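Local coordinates for epimerase domain-containing protein (Bacillus cereus HuA2-4, PDB 6ZLK), which interconverts UDP-glucuronic acid and UDP-galacturonic acid by NAD-dependent epimerisation at C4 of the sugar, at residues Thr231-Lys245 against Ala282-Thr296. Sequence-based numbering, arbitrary orientation.
Sequences TKKNIIGEVINIGGK and ADISKASTLLQYSPT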
loop_
_atom_site.group_PDB
_atom_site.type_symbol
_atom_site.label_atom_id
_atom_site.label_comp_id
_atom_site.label_asym_id
_atom_site.label_seq_id
_atom_site.Cartn_x
_atom_site.Cartn_y
_atom_site.Cartn_z
ATOM N N THR A 231 8.931 27.557 0.454
ATOM C CA THR A 231 7.993 28.230 -0.477
ATOM C C THR A 231 7.001 29.060 0.348
ATOM O O THR A 231 6.579 28.621 1.459
ATOM C CB THR A 231 7.248 27.221 -1.361
ATOM O OG1 THR A 231 6.386 27.990 -2.214
ATOM C CG2 THR A 231 6.391 26.250 -0.592
ATOM N N LYS A 232 6.533 30.146 -0.252
ATOM C CA LYS A 232 5.444 30.970 0.331
ATOM C C LYS A 232 4.068 30.404 -0.026
ATOM O O LYS A 232 3.079 30.819 0.635
ATOM C CB LYS A 232 5.620 32.415 -0.147
ATOM C CG LYS A 232 6.848 33.104 0.446
ATOM C CD LYS A 232 7.007 32.793 1.929
ATOM C CE LYS A 232 8.050 33.635 2.641
ATOM N NZ LYS A 232 8.297 33.118 4.006
ATOM N N LYS A 233 3.987 29.479 -0.981
ATOM C CA LYS A 233 2.703 28.912 -1.439
ATOM C C LYS A 233 2.204 27.916 -0.388
ATOM O O LYS A 233 3.037 27.317 0.294
ATOM C CB LYS A 233 2.865 28.287 -2.819
ATOM C CG LYS A 233 3.154 29.275 -3.936
ATOM C CD LYS A 233 2.245 29.080 -5.131
ATOM C CE LYS A 233 2.196 30.270 -6.061
ATOM N NZ LYS A 233 3.455 31.050 -6.014
ATOM N N ASN A 234 0.890 27.786 -0.221
ATOM C CA ASN A 234 0.295 26.722 0.616
ATOM C C ASN A 234 0.347 25.441 -0.217
ATOM O O ASN A 234 -0.386 25.336 -1.202
ATOM C CB ASN A 234 -1.110 27.027 1.140
ATOM C CG ASN A 234 -1.468 26.053 2.248
ATOM O OD1 ASN A 234 -1.308 24.853 2.096
ATOM N ND2 ASN A 234 -1.926 26.550 3.384
ATOM N N ILE A 235 1.178 24.484 0.197
ATOM C CA ILE A 235 1.381 23.204 -0.523
ATOM C C ILE A 235 0.914 22.007 0.306
ATOM O O ILE A 235 1.131 20.848 -0.100
ATOM C CB ILE A 235 2.845 23.057 -0.979
ATOM C CG1 ILE A 235 3.812 22.954 0.201
ATOM C CG2 ILE A 235 3.216 24.198 -1.903
ATOM C CD1 ILE A 235 5.222 22.583 -0.201
ATOM N N ILE A 236 0.226 22.252 1.398
ATOM C CA ILE A 236 -0.205 21.144 2.281
ATOM C C ILE A 236 -1.192 20.275 1.503
ATOM O O ILE A 236 -2.101 20.819 0.816
ATOM C CB ILE A 236 -0.795 21.646 3.600
ATOM C CG1 ILE A 236 0.150 22.560 4.381
ATOM C CG2 ILE A 236 -1.245 20.444 4.386
ATOM C CD1 ILE A 236 1.560 22.068 4.548
ATOM N N GLY A 237 -1.009 18.968 1.584
ATOM C CA GLY A 237 -1.826 17.926 0.947
ATOM C C GLY A 237 -1.392 17.622 -0.478
ATOM O O GLY A 237 -1.967 16.703 -1.043
ATOM N N GLU A 238 -0.421 18.355 -1.043
ATOM C CA GLU A 238 -0.033 18.266 -2.464
ATOM C C GLU A 238 0.988 17.132 -2.674
ATOM O O GLU A 238 1.842 16.877 -1.760
ATOM C CB GLU A 238 0.621 19.534 -2.990
ATOM C CG GLU A 238 -0.349 20.716 -3.137
ATOM C CD GLU A 238 -1.620 20.430 -3.928
ATOM O OE1 GLU A 238 -1.581 19.647 -4.886
ATOM O OE2 GLU A 238 -2.668 20.998 -3.567
ATOM N N VAL A 239 0.842 16.424 -3.761
ATOM C CA VAL A 239 1.894 15.518 -4.289
ATOM C C VAL A 239 2.628 16.269 -5.391
ATOM O O VAL A 239 1.974 16.793 -6.309
ATOM C CB VAL A 239 1.292 14.214 -4.807
ATOM C CG1 VAL A 239 2.359 13.298 -5.389
ATOM C CG2 VAL A 239 0.511 13.527 -3.687
ATOM N N ILE A 240 3.954 16.281 -5.354
ATOM C CA ILE A 240 4.792 17.088 -6.264
ATOM C C ILE A 240 5.912 16.201 -6.818
ATOM O O ILE A 240 6.738 15.746 -5.995
ATOM C CB ILE A 240 5.374 18.328 -5.549
ATOM C CG1 ILE A 240 4.273 19.139 -4.837
ATOM C CG2 ILE A 240 6.176 19.136 -6.550
ATOM C CD1 ILE A 240 4.799 20.364 -4.076
ATOM N N ASN A 241 5.945 16.005 -8.117
ATOM C CA ASN A 241 7.102 15.358 -8.808
ATOM C C ASN A 241 8.335 16.274 -8.751
ATOM O O ASN A 241 8.254 17.512 -9.030
ATOM C CB ASN A 241 6.849 15.103 -10.271
ATOM C CG ASN A 241 5.752 14.097 -10.526
ATOM O OD1 ASN A 241 5.525 13.198 -9.749
ATOM N ND2 ASN A 241 5.075 14.264 -11.654
ATOM N N ILE A 242 9.488 15.700 -8.426
ATOM C CA ILE A 242 10.807 16.369 -8.487
ATOM C C ILE A 242 11.660 15.554 -9.467
ATOM O O ILE A 242 12.042 14.413 -9.119
ATOM C CB ILE A 242 11.461 16.429 -7.091
ATOM C CG1 ILE A 242 10.559 17.130 -6.062
ATOM C CG2 ILE A 242 12.845 17.056 -7.157
ATOM C CD1 ILE A 242 10.289 18.571 -6.390
ATOM N N GLY A 243 11.854 16.068 -10.675
ATOM C CA GLY A 243 12.559 15.412 -11.770
ATOM C C GLY A 243 13.678 16.256 -12.305
ATOM O O GLY A 243 13.908 17.370 -11.809
ATOM N N GLY A 244 14.377 15.675 -13.260
ATOM C CA GLY A 244 15.666 16.199 -13.661
ATOM C C GLY A 244 15.603 17.080 -14.865
ATOM O O GLY A 244 14.526 17.257 -15.505
ATOM N N LYS A 245 16.775 17.583 -15.222
ATOM C CA LYS A 245 16.889 18.491 -16.389
ATOM C C LYS A 245 16.735 17.737 -17.712
ATOM O O LYS A 245 16.187 18.281 -18.671
ATOM C CB LYS A 245 18.213 19.240 -16.302
ATOM C CG LYS A 245 18.262 20.354 -17.322
ATOM C CD LYS A 245 19.560 21.058 -17.291
ATOM C CE LYS A 245 19.577 22.267 -18.196
ATOM N NZ LYS A 245 20.880 22.926 -17.968
ATOM N N ALA A 282 9.054 12.689 -15.738
ATOM C CA ALA A 282 8.207 13.511 -14.853
ATOM C C ALA A 282 7.654 14.703 -15.633
ATOM O O ALA A 282 8.389 15.384 -16.338
ATOM C CB ALA A 282 8.983 13.993 -13.667
ATOM N N ASP A 283 6.387 15.020 -15.396
ATOM C CA ASP A 283 5.881 16.382 -15.605
ATOM C C ASP A 283 6.207 17.123 -14.298
ATOM O O ASP A 283 5.623 16.770 -13.218
ATOM C CB ASP A 283 4.371 16.338 -15.819
ATOM C CG ASP A 283 3.762 17.680 -16.150
ATOM O OD1 ASP A 283 4.387 18.705 -15.844
ATOM O OD2 ASP A 283 2.643 17.671 -16.741
ATOM N N ILE A 284 7.113 18.079 -14.370
ATOM C CA ILE A 284 7.532 18.856 -13.183
ATOM C C ILE A 284 6.862 20.236 -13.217
ATOM O O ILE A 284 7.332 21.115 -12.541
ATOM C CB ILE A 284 9.064 18.917 -13.105
ATOM C CG1 ILE A 284 9.695 19.469 -14.389
ATOM C CG2 ILE A 284 9.612 17.544 -12.739
ATOM C CD1 ILE A 284 11.184 19.765 -14.280
ATOM N N SER A 285 5.802 20.431 -14.014
ATOM C CA SER A 285 5.055 21.717 -14.021
ATOM C C SER A 285 4.506 22.135 -12.659
ATOM O O SER A 285 4.601 23.329 -12.311
ATOM C CB SER A 285 3.922 21.604 -15.044
ATOM O OG SER A 285 4.451 21.121 -16.256
ATOM N N LYS A 286 3.987 21.203 -11.879
ATOM C CA LYS A 286 3.431 21.562 -10.571
ATOM C C LYS A 286 4.570 22.071 -9.667
ATOM O O LYS A 286 4.396 23.057 -8.951
ATOM C CB LYS A 286 2.707 20.348 -10.016
ATOM C CG LYS A 286 2.047 20.606 -8.688
ATOM C CD LYS A 286 1.278 19.377 -8.340
ATOM C CE LYS A 286 0.284 19.541 -7.243
ATOM N NZ LYS A 286 -0.328 18.241 -6.882
ATOM N N ALA A 287 5.747 21.431 -9.697
ATOM C CA ALA A 287 6.865 21.882 -8.852
ATOM C C ALA A 287 7.300 23.293 -9.256
ATOM O O ALA A 287 7.663 24.076 -8.396
ATOM C CB ALA A 287 8.037 20.951 -8.994
ATOM N N SER A 288 7.265 23.595 -10.562
ATOM C CA SER A 288 7.540 24.966 -11.050
ATOM C C SER A 288 6.568 25.962 -10.400
ATOM O O SER A 288 6.992 26.973 -9.883
ATOM C CB SER A 288 7.461 25.030 -12.579
ATOM O OG SER A 288 7.625 26.383 -12.967
ATOM N N THR A 289 5.274 25.673 -10.443
ATOM C CA THR A 289 4.207 26.537 -9.899
ATOM C C THR A 289 4.379 26.701 -8.390
ATOM O O THR A 289 4.393 27.842 -7.922
ATOM C CB THR A 289 2.816 25.997 -10.186
ATOM O OG1 THR A 289 2.655 25.828 -11.596
ATOM C CG2 THR A 289 1.731 26.893 -9.630
ATOM N N LEU A 290 4.506 25.607 -7.650
ATOM C CA LEU A 290 4.422 25.662 -6.171
ATOM C C LEU A 290 5.754 25.951 -5.508
ATOM O O LEU A 290 5.678 26.536 -4.426
ATOM C CB LEU A 290 3.842 24.363 -5.651
ATOM C CG LEU A 290 2.443 24.040 -6.131
ATOM C CD1 LEU A 290 2.028 22.703 -5.601
ATOM C CD2 LEU A 290 1.439 25.085 -5.702
ATOM N N LEU A 291 6.869 25.555 -6.144
ATOM C CA LEU A 291 8.199 25.597 -5.492
ATOM C C LEU A 291 9.157 26.495 -6.265
ATOM O O LEU A 291 10.269 26.650 -5.787
ATOM C CB LEU A 291 8.804 24.211 -5.377
ATOM C CG LEU A 291 7.911 23.141 -4.769
ATOM C CD1 LEU A 291 8.661 21.831 -4.764
ATOM C CD2 LEU A 291 7.430 23.531 -3.372
ATOM N N GLN A 292 8.765 27.041 -7.416
ATOM C CA GLN A 292 9.710 27.715 -8.324
ATOM C C GLN A 292 10.868 26.759 -8.627
ATOM O O GLN A 292 11.980 27.185 -8.861
ATOM C CB GLN A 292 10.132 29.073 -7.760
ATOM C CG GLN A 292 8.980 30.060 -7.701
ATOM C CD GLN A 292 9.540 31.413 -7.338
ATOM O OE1 GLN A 292 9.776 31.705 -6.166
ATOM N NE2 GLN A 292 9.843 32.214 -8.350
ATOM N N TYR A 293 10.568 25.465 -8.718
ATOM C CA TYR A 293 11.579 24.440 -9.064
ATOM C C TYR A 293 11.930 24.531 -10.533
ATOM O O TYR A 293 11.074 24.524 -11.427
ATOM C CB TYR A 293 11.038 23.058 -8.706
ATOM C CG TYR A 293 12.018 21.959 -9.011
ATOM C CD1 TYR A 293 13.213 21.895 -8.311
ATOM C CD2 TYR A 293 11.733 20.984 -9.953
ATOM C CE1 TYR A 293 14.141 20.923 -8.620
ATOM C CE2 TYR A 293 12.653 19.990 -10.245
ATOM C CZ TYR A 293 13.819 19.933 -9.523
ATOM O OH TYR A 293 14.712 18.930 -9.784
ATOM N N SER A 294 13.208 24.481 -10.808
ATOM C CA SER A 294 13.695 24.363 -12.193
ATOM C C SER A 294 15.040 23.669 -12.125
ATOM O O SER A 294 15.963 24.221 -11.542
ATOM C CB SER A 294 13.771 25.736 -12.830
ATOM O OG SER A 294 14.446 25.666 -14.081
ATOM N N PRO A 295 15.170 22.413 -12.627
ATOM C CA PRO A 295 16.454 21.718 -12.534
ATOM C C PRO A 295 17.420 22.408 -13.484
ATOM O O PRO A 295 17.012 22.761 -14.570
ATOM C CB PRO A 295 16.123 20.264 -12.903
ATOM C CG PRO A 295 14.926 20.401 -13.817
ATOM C CD PRO A 295 14.140 21.599 -13.286
ATOM N N THR A 296 18.643 22.633 -13.043
ATOM C CA THR A 296 19.665 23.395 -13.803
ATOM C C THR A 296 20.885 22.552 -14.144
ATOM O O THR A 296 21.717 23.014 -14.949
ATOM C CB THR A 296 20.045 24.657 -13.023
ATOM O OG1 THR A 296 20.605 24.268 -11.771
ATOM C CG2 THR A 296 18.835 25.544 -12.857
HETATM O O HOH W 1 8.018 29.518 -4.590
HETATM O O HOH W 2 6.079 18.715 -10.421
#
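Strand 239-242, at the edge of the Rossmann-type sheet of this extended short-chain dehydrogenase/reductase, is covered by the short helix 285-291. Ile240 and Ala287 meet near the crossing, Ile240 CG2 to Ala287 CB at 3.6 Å. The axes cross at -110° and approach to 7.1 Å. The strand runs parallel to strand 171-180, its sheet neighbour. Ile242 brings CD1 near Leu291 CD1, and Ile240 CD1 lies obliquely by Leu290 CD1, 3.9 Å away. Leu291 CD2 touches both Thr231 CG2 and Ile235 CD1. This apolar layer joins the helix to both the strand and the loop before it.

Polar bonds hold the margins. Lys286 is fully extended, with CG anti to its backbone N (chi1 -178°). Its NZ reaches Val239 O at 2.8 Å and forms a salt bridge with Glu238 OE1, met nearly along the C-O bond. Two grips probably fix the ammonium group. At the helix C-terminal end, Thr231 OG1 donates to Leu290 O at 2.7 Å, close to the line of the carbonyl bond. Thr231 OG1 itself accepts from Lys233 N, which makes an ST turn. Before the helix, Asn241 ND2 donates to Asp283 O at 3.0 Å with an N-H...O angle of 169°. The acceptor lies in the amide plane; the other end of that amide, OD1, is bonded to Tyr130. Water 2 accepts from Ala287 N and lies 2.8 Å from Asn241 O, so it bridges helix and strand.

Beyond the strand, Pro295 CG packs on Gly244 C. Ile284 CG2 presses on Gly243 N, a buried amide with no polar partner. Tyr293 turns its ring edge to the same glycine, and its OH donates to Gly243 O at 2.7 Å.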